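PDB 3NIP: 3-guanidinopropionase from Pseudomonas aeruginosa, which hydrolyses 3-guanidinopropanoate to beta-alanine and urea with two manganese ions per subunit and works as a homohexamer of the arginase family. Local coordinates for the interface of chains A and B. Sequence-based numbering; all coordinates share one arbitrary frame. Chains: chain A/B, 3-guanidinopropionase.

The interface of chains A and B. Residues chain A 188-191, 210, 212; chain B 73-74, 270.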
loop_
_atom_site.group_PDB
_atom_site.type_symbol
_atom_site.label_atom_id
_atom_site.label_comp_id
_atom_site.label_asym_id
_atom_site.label_seq_id
_atom_site.Cartn_x
_atom_site.Cartn_y
_atom_site.Cartn_z
ATOM N N ILE A 188 17.328 23.827 4.494
ATOM C CA ILE A 188 16.204 24.631 3.998
ATOM C C ILE A 188 16.164 24.635 2.469
ATOM O O ILE A 188 17.173 24.906 1.811
ATOM C CB ILE A 188 16.281 26.086 4.541
ATOM C CG1 ILE A 188 16.506 26.105 6.068
ATOM C CG2 ILE A 188 15.061 26.907 4.126
ATOM C CD1 ILE A 188 15.377 25.535 6.902
ATOM N N ARG A 189 15.003 24.308 1.916
ATOM C CA ARG A 189 14.834 24.161 0.475
ATOM C C ARG A 189 13.352 24.201 0.099
ATOM O O ARG A 189 12.476 24.073 0.964
ATOM C CB ARG A 189 15.434 22.835 0.013
ATOM C CG ARG A 189 14.672 21.631 0.505
ATOM C CD ARG A 189 15.321 20.339 0.092
ATOM N NE ARG A 189 14.518 19.195 0.514
ATOM C CZ ARG A 189 14.575 18.639 1.721
ATOM N NH1 ARG A 189 15.410 19.099 2.642
ATOM N NH2 ARG A 189 13.808 17.602 2.003
ATOM N N GLY A 190 13.090 24.341 -1.201
ATOM C CA GLY A 190 11.738 24.309 -1.758
ATOM C C GLY A 190 11.232 25.703 -2.040
ATOM O O GLY A 190 11.696 26.679 -1.432
ATOM N N SER A 191 10.271 25.792 -2.960
ATOM C CA SER A 191 9.653 27.057 -3.338
ATOM C C SER A 191 9.031 27.777 -2.142
ATOM O O SER A 191 8.659 27.147 -1.149
ATOM C CB SER A 191 8.624 26.835 -4.440
ATOM O OG SER A 191 7.678 25.847 -4.075
ATOM N N HIS A 210 21.036 26.596 3.630
ATOM C CA HIS A 210 20.098 25.999 2.691
ATOM C C HIS A 210 20.671 24.724 2.113
ATOM O O HIS A 210 21.886 24.511 2.121
ATOM C CB HIS A 210 19.789 26.959 1.543
ATOM C CG HIS A 210 19.112 28.221 1.972
ATOM N ND1 HIS A 210 17.767 28.445 1.778
ATOM C CD2 HIS A 210 19.595 29.329 2.578
ATOM C CE1 HIS A 210 17.449 29.638 2.246
ATOM N NE2 HIS A 210 18.541 30.194 2.741
ATOM N N GLU A 212 21.219 24.041 -0.839
ATOM C CA GLU A 212 22.224 24.398 -1.850
ATOM C C GLU A 212 23.598 24.651 -1.217
ATOM O O GLU A 212 24.619 24.236 -1.761
ATOM C CB GLU A 212 21.776 25.618 -2.680
ATOM C CG GLU A 212 20.471 25.436 -3.501
ATOM C CD GLU A 212 19.197 25.188 -2.647
ATOM O OE1 GLU A 212 19.066 25.769 -1.544
ATOM O OE2 GLU A 212 18.320 24.400 -3.093
ATOM N N HIS B 73 13.076 29.433 -4.736
ATOM C CA HIS B 73 13.890 29.904 -3.612
ATOM C C HIS B 73 15.349 30.151 -3.989
ATOM O O HIS B 73 16.074 30.840 -3.256
ATOM C CB HIS B 73 13.776 28.988 -2.388
ATOM C CG HIS B 73 14.581 27.731 -2.491
ATOM N ND1 HIS B 73 14.244 26.697 -3.341
ATOM C CD2 HIS B 73 15.702 27.334 -1.842
ATOM C CE1 HIS B 73 15.126 25.721 -3.216
ATOM N NE2 HIS B 73 16.021 26.081 -2.313
ATOM N N VAL B 74 15.787 29.603 -5.120
ATOM C CA VAL B 74 17.158 29.848 -5.543
ATOM C C VAL B 74 17.207 30.998 -6.532
ATOM O O VAL B 74 17.787 32.032 -6.243
ATOM C CB VAL B 74 17.892 28.583 -6.109
ATOM C CG1 VAL B 74 19.390 28.887 -6.363
ATOM C CG2 VAL B 74 17.736 27.397 -5.162
ATOM N N ARG B 270 18.023 23.617 -12.953
ATOM C CA ARG B 270 18.355 24.990 -12.561
ATOM C C ARG B 270 19.524 25.543 -13.380
ATOM O O ARG B 270 19.558 26.723 -13.706
ATOM C CB ARG B 270 18.641 25.092 -11.053
ATOM C CG ARG B 270 17.379 25.020 -10.212
ATOM C CD ARG B 270 17.685 24.624 -8.787
ATOM N NE ARG B 270 16.479 24.293 -8.017
ATOM C CZ ARG B 270 16.491 23.905 -6.738
ATOM N NH1 ARG B 270 17.649 23.791 -6.085
ATOM N NH2 ARG B 270 15.349 23.630 -6.105
#
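B:His73 reaches from a loop across to the neighbouring subunit, where its imidazole meets the carboxylate of A:Glu212 and lies against the backbone of A:Arg189 and A:Gly190. The patch is part of a subunit interface of the guanidinopropionase hexamer. A:Glu212 sits near the start of helix 211-230, and its chain, bent at chi2 (64°), folds the carboxylate toward the incoming ring. The two side chains approach from opposite directions, their carboxylate and imidazole planes inclined at 67°. NE2 of B:His73 donates to OE2 of A:Glu212 over 3.0 Å, from above the carboxylate plane; OE2 is tilted out of the ring plane and the bond is bent, 133° at the hydrogen. OE1 of A:Glu212 is 3.2 Å from the same B:His73 NE2, so the N-H faces both oxygens.

OE2 takes a second donor from chain B. NH1 of B:Arg270, at the end of helix 262-270, forms a salt-bridging hydrogen bond with A:Glu212 OE2 at 3.1 Å, on the anti side, somewhat out of the carboxylate plane. The arginine side chain, extended from CG to NE, crosses the glutamate at about a right angle. Both donors come from the same face of the carboxylate; the guanidinium probably helps to stabilise the glutamate's negative charge.

The imidazole is sandwiched off-centre: the peptide nitrogen of A:Gly190 lies over the rim of one face, and CG2 of B:Val74, from the same chain, near the rim of the other. This CG2 also packs 3.7 Å from A:Glu212 CD and near the rim of the B:Arg270 guanidinium face. The A:Gly190 carbonyl O lies over the same imidazole face as its nitrogen, 3.2 Å from B:His73 ND1 but well off the ring plane, a stacking contact rather than a good hydrogen bond.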